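Local structure of gamma-glutamyltranspeptidase (Streptomyces lincolnensis, 6J3A) at residues 73-81 with 107-118; 433-441 with 481-489. The protein probably cleaves or transfers gamma-glutamyl-type groups as an LmbA-like glutamyltranspeptidase of the Ntn hydrolase clan. All coordinates share one frame; numbering follows the deposited sequence.

Contact 1 (73-81 with 107-118); sequences RVLCGQGVA and AVPGAFDAWMLL
Val80 O accepts the backbone N-H of Val108 at 2.8 Å (Val80 O to Val108 N). This is the sole hydrogen bond between 73-81 and 107-118, and its N-H...O angle is 179°. Beside it the two valines lie side by side and point the same way, each offering its CG2. Just upstream the chains close in at two glycines, whose bare CA atoms meet the other segment directly: Gly79 CA gives a nearly straight C-H...O contact to Val108 O at 3.2 Å, and Gly77 CA meets Ala114 CB at 3.6 Å. Gly77 O sits over the start of the helix, taking a more bent C-H contact from Gly110 CA. Gln78 folds back on its own chain: NE2, with its target close to the amide plane, bonds Gly79 O at 3.1 Å. Thr481 holds OE1, so the amide's flip is fixed. At the far end Leu75, with CG anti to the backbone N (chi1 175°), lies on the helix, its methyls divided between Leu117 and Leu118. Its CD1 touches Leu117 CD1 at 3.7 Å, while CD2 lies near Ala114 O and 3.9 Å from Leu118 CB. The axes of strand 73-77 and helix residues 111-118 approach to 7.3 Å, with directions 148° apart. Helix 36-50 packs beside this helix through Trp115 and Phe112, giving the helix layer on the outer face of a beta sheet that is characteristic of the alpha-beta-beta-alpha Ntn hydrolase fold.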
# COMPACT_ATOMS: atom_id res chain seq x y z
N ARG A 73 1.24 1.57 -28.58
CA ARG A 73 1.63 2.80 -29.25
C ARG A 73 2.50 3.60 -28.28
O ARG A 73 2.27 3.58 -27.07
CB ARG A 73 0.35 3.55 -29.64
CG ARG A 73 0.45 4.53 -30.80
CD ARG A 73 0.55 3.84 -32.15
NE ARG A 73 0.68 4.85 -33.20
CZ ARG A 73 1.47 4.78 -34.28
NH1 ARG A 73 2.26 3.73 -34.51
NH2 ARG A 73 1.48 5.80 -35.13
N VAL A 74 3.54 4.25 -28.81
CA VAL A 74 4.46 5.10 -28.04
C VAL A 74 4.11 6.56 -28.29
O VAL A 74 3.90 6.96 -29.44
CB VAL A 74 5.94 4.87 -28.46
CG1 VAL A 74 6.87 5.92 -27.87
CG2 VAL A 74 6.41 3.50 -28.03
N LEU A 75 4.07 7.35 -27.22
CA LEU A 75 3.89 8.80 -27.30
C LEU A 75 5.18 9.46 -26.81
O LEU A 75 5.49 9.44 -25.62
CB LEU A 75 2.67 9.25 -26.49
CG LEU A 75 2.41 10.76 -26.36
CD1 LEU A 75 2.56 11.51 -27.68
CD2 LEU A 75 1.03 10.99 -25.80
N CYS A 76 5.93 10.01 -27.76
CA CYS A 76 7.23 10.58 -27.50
C CYS A 76 7.11 11.99 -26.96
O CYS A 76 6.71 12.91 -27.67
CB CYS A 76 8.08 10.62 -28.77
SG CYS A 76 9.68 11.42 -28.48
N GLY A 77 7.48 12.12 -25.69
CA GLY A 77 7.59 13.42 -25.04
C GLY A 77 9.02 13.72 -24.64
O GLY A 77 9.25 14.46 -23.68
N GLN A 78 9.98 13.12 -25.33
CA GLN A 78 11.38 13.49 -25.21
C GLN A 78 11.68 14.61 -26.20
O GLN A 78 11.54 14.43 -27.41
CB GLN A 78 12.28 12.30 -25.48
CG GLN A 78 13.75 12.65 -25.52
CD GLN A 78 14.24 13.19 -24.20
OE1 GLN A 78 14.33 12.45 -23.22
NE2 GLN A 78 14.55 14.49 -24.17
N GLY A 79 12.08 15.76 -25.67
CA GLY A 79 12.35 16.91 -26.51
C GLY A 79 13.70 16.83 -27.20
O GLY A 79 14.54 15.97 -26.88
N VAL A 80 13.90 17.76 -28.13
CA VAL A 80 15.10 17.81 -28.97
C VAL A 80 16.09 18.90 -28.53
O VAL A 80 15.76 19.78 -27.74
CB VAL A 80 14.76 18.03 -30.48
CG1 VAL A 80 14.00 16.84 -31.03
CG2 VAL A 80 13.98 19.33 -30.72
N ALA A 81 17.30 18.81 -29.08
CA ALA A 81 18.29 19.87 -28.96
C ALA A 81 17.81 21.14 -29.68
O ALA A 81 17.10 21.05 -30.70
CB ALA A 81 19.62 19.42 -29.54
N ALA A 107 17.26 20.24 -23.05
CA ALA A 107 16.59 19.95 -24.31
C ALA A 107 15.28 20.74 -24.31
O ALA A 107 14.88 21.25 -23.27
CB ALA A 107 16.32 18.47 -24.45
N VAL A 108 14.61 20.83 -25.46
CA VAL A 108 13.29 21.47 -25.52
C VAL A 108 12.38 20.69 -24.56
O VAL A 108 12.35 19.47 -24.63
CB VAL A 108 12.67 21.45 -26.94
CG1 VAL A 108 11.24 21.99 -26.94
CG2 VAL A 108 13.51 22.24 -27.93
N PRO A 109 11.68 21.37 -23.63
CA PRO A 109 10.81 20.61 -22.72
C PRO A 109 9.72 19.83 -23.46
O PRO A 109 8.98 20.42 -24.24
CB PRO A 109 10.20 21.68 -21.83
CG PRO A 109 11.22 22.77 -21.81
CD PRO A 109 11.87 22.76 -23.17
N GLY A 110 9.64 18.53 -23.21
CA GLY A 110 8.75 17.64 -23.96
C GLY A 110 7.59 17.02 -23.21
O GLY A 110 6.59 16.61 -23.82
N ALA A 111 7.70 16.95 -21.89
CA ALA A 111 6.69 16.30 -21.06
C ALA A 111 5.32 16.96 -21.14
O ALA A 111 4.32 16.27 -21.28
CB ALA A 111 7.17 16.25 -19.62
N PHE A 112 5.27 18.28 -21.04
CA PHE A 112 3.99 18.95 -21.00
C PHE A 112 3.13 18.65 -22.22
O PHE A 112 1.98 18.23 -22.08
CB PHE A 112 4.13 20.46 -20.86
CG PHE A 112 2.80 21.15 -20.74
CD1 PHE A 112 2.14 21.20 -19.52
CD2 PHE A 112 2.18 21.69 -21.85
CE1 PHE A 112 0.90 21.82 -19.42
CE2 PHE A 112 0.94 22.31 -21.76
CZ PHE A 112 0.30 22.36 -20.53
N ASP A 113 3.69 18.88 -23.40
CA ASP A 113 2.93 18.65 -24.64
C ASP A 113 2.49 17.19 -24.77
O ASP A 113 1.38 16.92 -25.24
CB ASP A 113 3.74 19.06 -25.87
CG ASP A 113 2.85 19.24 -27.10
OD1 ASP A 113 2.05 20.21 -27.12
OD2 ASP A 113 2.94 18.41 -28.04
N ALA A 114 3.35 16.27 -24.35
CA ALA A 114 3.05 14.85 -24.33
C ALA A 114 1.82 14.51 -23.49
O ALA A 114 0.94 13.80 -23.95
CB ALA A 114 4.25 14.05 -23.85
N TRP A 115 1.76 15.03 -22.27
CA TRP A 115 0.60 14.80 -21.40
C TRP A 115 -0.67 15.47 -21.94
O TRP A 115 -1.78 14.98 -21.74
CB TRP A 115 0.87 15.30 -19.97
CG TRP A 115 1.92 14.51 -19.23
CD1 TRP A 115 3.09 14.99 -18.71
CD2 TRP A 115 1.89 13.11 -18.93
NE1 TRP A 115 3.80 13.97 -18.10
CE2 TRP A 115 3.08 12.81 -18.23
CE3 TRP A 115 0.98 12.09 -19.18
CZ2 TRP A 115 3.37 11.53 -17.77
CZ3 TRP A 115 1.27 10.81 -18.73
CH2 TRP A 115 2.46 10.54 -18.03
N MET A 116 -0.49 16.60 -22.63
CA MET A 116 -1.60 17.29 -23.26
C MET A 116 -2.13 16.47 -24.41
O MET A 116 -3.34 16.38 -24.60
CB MET A 116 -1.19 18.68 -23.76
CG MET A 116 -1.00 19.75 -22.70
SD MET A 116 -2.27 19.82 -21.43
CE MET A 116 -1.50 18.81 -20.17
N LEU A 117 -1.22 15.88 -25.19
CA LEU A 117 -1.63 15.03 -26.30
C LEU A 117 -2.39 13.81 -25.80
O LEU A 117 -3.45 13.47 -26.34
CB LEU A 117 -0.43 14.55 -27.13
CG LEU A 117 -0.18 15.18 -28.51
CD1 LEU A 117 0.89 14.39 -29.23
CD2 LEU A 117 -1.42 15.26 -29.40
N LEU A 118 -1.85 13.17 -24.77
CA LEU A 118 -2.50 12.02 -24.16
C LEU A 118 -3.92 12.36 -23.71
O LEU A 118 -4.87 11.69 -24.08
CB LEU A 118 -1.67 11.51 -22.98
CG LEU A 118 -2.08 10.11 -22.48
CD1 LEU A 118 -1.78 9.01 -23.49
CD2 LEU A 118 -1.37 9.81 -21.18

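Contact 2 (433-441 with 481-489); sequences MVAATPSGG and TTLTPSIAL
The pyrrolidine ring of Pro485 turns one face to Thr437, whose OG1 stands almost directly above the ring, 3.4 Å from Pro485 CB. At the CB-CG edge, close to the ring plane, comes Ala435 O, 3.4 Å from Pro485 CB. Ala435 CB, also near the ring plane, reaches the CB corner alone, 4.0 Å from Pro485 CB. Thr437 OG1 also comes near Pro485 N, but that imide nitrogen carries no proton and the pair is plain van der Waals contact. Chi1 of -60° sets Thr437 OG1 beside the backbone N and over the proline, and CG2 anti to that N, against the backbone of Leu483 and Thr484. Leu483 in turn reaches across to Ser439 with both methyls, CD2 3.4 Å and CD1 3.6 Å from Ser439 CB; CD1 also comes close to Thr437 O. Ser439 OG is held from elsewhere, by Thr421 and Arg459. At the opposite end Ala435 CB sits 3.3 Å from Ser486 O and 4.3 Å from Ile487 CG1. The chains run nearly antiparallel, 175° apart, yet meet through side chains and carbonyls without bonding to each other as strands. Strand 433-436 pairs instead with 61-66 and 424-428, whereas 486-490 lies between 268-272 and 493-499. The contact therefore joins two sheets face to face, with Gln506 of helix 506-519 touching Thr437, Leu483 and Thr484 beyond the strand ends.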
# COMPACT_ATOMS: atom_id res chain seq x y z
N MET A 433 -4.27 0.26 -20.66
CA MET A 433 -3.06 0.35 -19.85
C MET A 433 -2.20 1.51 -20.31
O MET A 433 -2.31 1.95 -21.47
CB MET A 433 -2.23 -0.92 -19.91
CG MET A 433 -3.02 -2.17 -19.58
SD MET A 433 -2.00 -3.64 -19.70
CE MET A 433 -1.38 -3.71 -18.04
N VAL A 434 -1.36 1.97 -19.40
CA VAL A 434 -0.39 3.04 -19.67
C VAL A 434 0.85 2.83 -18.78
O VAL A 434 0.74 2.39 -17.64
CB VAL A 434 -1.05 4.42 -19.50
CG1 VAL A 434 -1.36 4.73 -18.05
CG2 VAL A 434 -0.19 5.51 -20.11
N ALA A 435 2.04 3.11 -19.31
CA ALA A 435 3.29 3.07 -18.54
C ALA A 435 4.14 4.26 -18.96
O ALA A 435 4.47 4.39 -20.14
CB ALA A 435 4.04 1.77 -18.78
N ALA A 436 4.48 5.12 -18.00
CA ALA A 436 5.21 6.36 -18.31
C ALA A 436 6.36 6.52 -17.36
O ALA A 436 6.23 6.24 -16.17
CB ALA A 436 4.28 7.56 -18.21
N THR A 437 7.47 7.03 -17.87
CA THR A 437 8.67 7.27 -17.09
C THR A 437 9.01 8.75 -17.19
O THR A 437 9.87 9.12 -17.97
CB THR A 437 9.82 6.38 -17.63
OG1 THR A 437 9.43 5.00 -17.52
CG2 THR A 437 11.11 6.56 -16.85
N PRO A 438 8.32 9.61 -16.41
CA PRO A 438 8.63 11.04 -16.48
C PRO A 438 9.85 11.43 -15.64
O PRO A 438 10.08 10.86 -14.58
CB PRO A 438 7.37 11.70 -15.94
CG PRO A 438 6.83 10.71 -14.99
CD PRO A 438 7.11 9.38 -15.60
N SER A 439 10.59 12.41 -16.13
CA SER A 439 11.87 12.78 -15.55
C SER A 439 12.28 14.16 -16.02
O SER A 439 11.60 14.77 -16.85
CB SER A 439 12.92 11.76 -15.97
OG SER A 439 14.18 12.02 -15.36
N GLY A 440 13.39 14.64 -15.47
CA GLY A 440 13.99 15.91 -15.88
C GLY A 440 13.28 17.13 -15.32
O GLY A 440 12.11 17.06 -14.92
N GLY A 441 13.99 18.25 -15.31
CA GLY A 441 13.48 19.49 -14.74
C GLY A 441 13.48 19.44 -13.23
O GLY A 441 12.67 20.10 -12.58
N THR A 481 18.11 8.98 -24.51
CA THR A 481 17.49 9.17 -23.19
C THR A 481 17.40 7.86 -22.40
O THR A 481 17.13 6.80 -22.99
CB THR A 481 16.12 9.88 -23.32
OG1 THR A 481 15.66 10.30 -22.03
CG2 THR A 481 15.06 9.01 -23.98
N THR A 482 17.64 7.93 -21.09
CA THR A 482 17.57 6.74 -20.21
C THR A 482 16.14 6.27 -19.90
O THR A 482 15.93 5.14 -19.46
CB THR A 482 18.32 6.94 -18.88
OG1 THR A 482 17.96 8.20 -18.32
CG2 THR A 482 19.81 6.87 -19.11
N LEU A 483 15.16 7.15 -20.14
CA LEU A 483 13.77 6.93 -19.79
C LEU A 483 13.16 5.84 -20.66
O LEU A 483 13.13 5.97 -21.88
CB LEU A 483 12.98 8.23 -19.97
CG LEU A 483 13.63 9.49 -19.37
CD1 LEU A 483 12.66 10.66 -19.43
CD2 LEU A 483 14.17 9.27 -17.95
N THR A 484 12.66 4.79 -20.02
CA THR A 484 12.31 3.58 -20.72
C THR A 484 11.22 2.76 -20.03
O THR A 484 11.50 1.77 -19.34
CB THR A 484 13.57 2.73 -20.99
OG1 THR A 484 13.17 1.50 -21.61
CG2 THR A 484 14.38 2.45 -19.72
N PRO A 485 9.95 3.16 -20.24
CA PRO A 485 8.85 2.33 -19.73
C PRO A 485 8.67 1.04 -20.54
O PRO A 485 9.25 0.91 -21.62
CB PRO A 485 7.62 3.24 -19.87
CG PRO A 485 7.97 4.21 -20.94
CD PRO A 485 9.47 4.31 -21.02
N SER A 486 7.86 0.14 -20.02
CA SER A 486 7.61 -1.17 -20.65
C SER A 486 6.14 -1.51 -20.66
O SER A 486 5.39 -1.13 -19.75
CB SER A 486 8.34 -2.28 -19.91
OG SER A 486 9.71 -1.97 -19.70
N ILE A 487 5.73 -2.22 -21.71
CA ILE A 487 4.47 -2.94 -21.72
C ILE A 487 4.76 -4.36 -22.21
O ILE A 487 5.48 -4.55 -23.19
CB ILE A 487 3.40 -2.22 -22.58
CG1 ILE A 487 2.88 -0.99 -21.82
CG2 ILE A 487 2.24 -3.16 -22.91
CD1 ILE A 487 1.74 -0.24 -22.49
N ALA A 488 4.22 -5.35 -21.52
CA ALA A 488 4.42 -6.75 -21.92
C ALA A 488 3.12 -7.36 -22.40
O ALA A 488 2.08 -7.18 -21.78
CB ALA A 488 5.00 -7.58 -20.79
N LEU A 489 3.21 -8.06 -23.53
CA LEU A 489 2.12 -8.87 -24.06
C LEU A 489 2.37 -10.34 -23.75
O LEU A 489 3.52 -10.78 -23.63
CB LEU A 489 1.99 -8.67 -25.57
CG LEU A 489 2.19 -7.27 -26.16
CD1 LEU A 489 1.91 -7.25 -27.65
CD2 LEU A 489 1.28 -6.27 -25.47

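Contacts 1 and 2 are successive layers of one sandwich, their centres 12 Å apart. In contact 1 a helix packs on the sheet holding 73-77 and 433-436; in contact 2 that sheet meets the one holding 486-490. Trp115 bridges the two: its CH2 lies 3.5 Å from Ala436 CB, on the side of strand 433-436 turned from Pro485. The loops are tied as well, Gln78 OE1 bonding Thr481 OG1 at 2.8 Å. Contact 2 also touches Thr421, on which Thr437 packs; this is the first modelled residue after the missing 384-420, a position consistent with the processed end of the small subunit in this family.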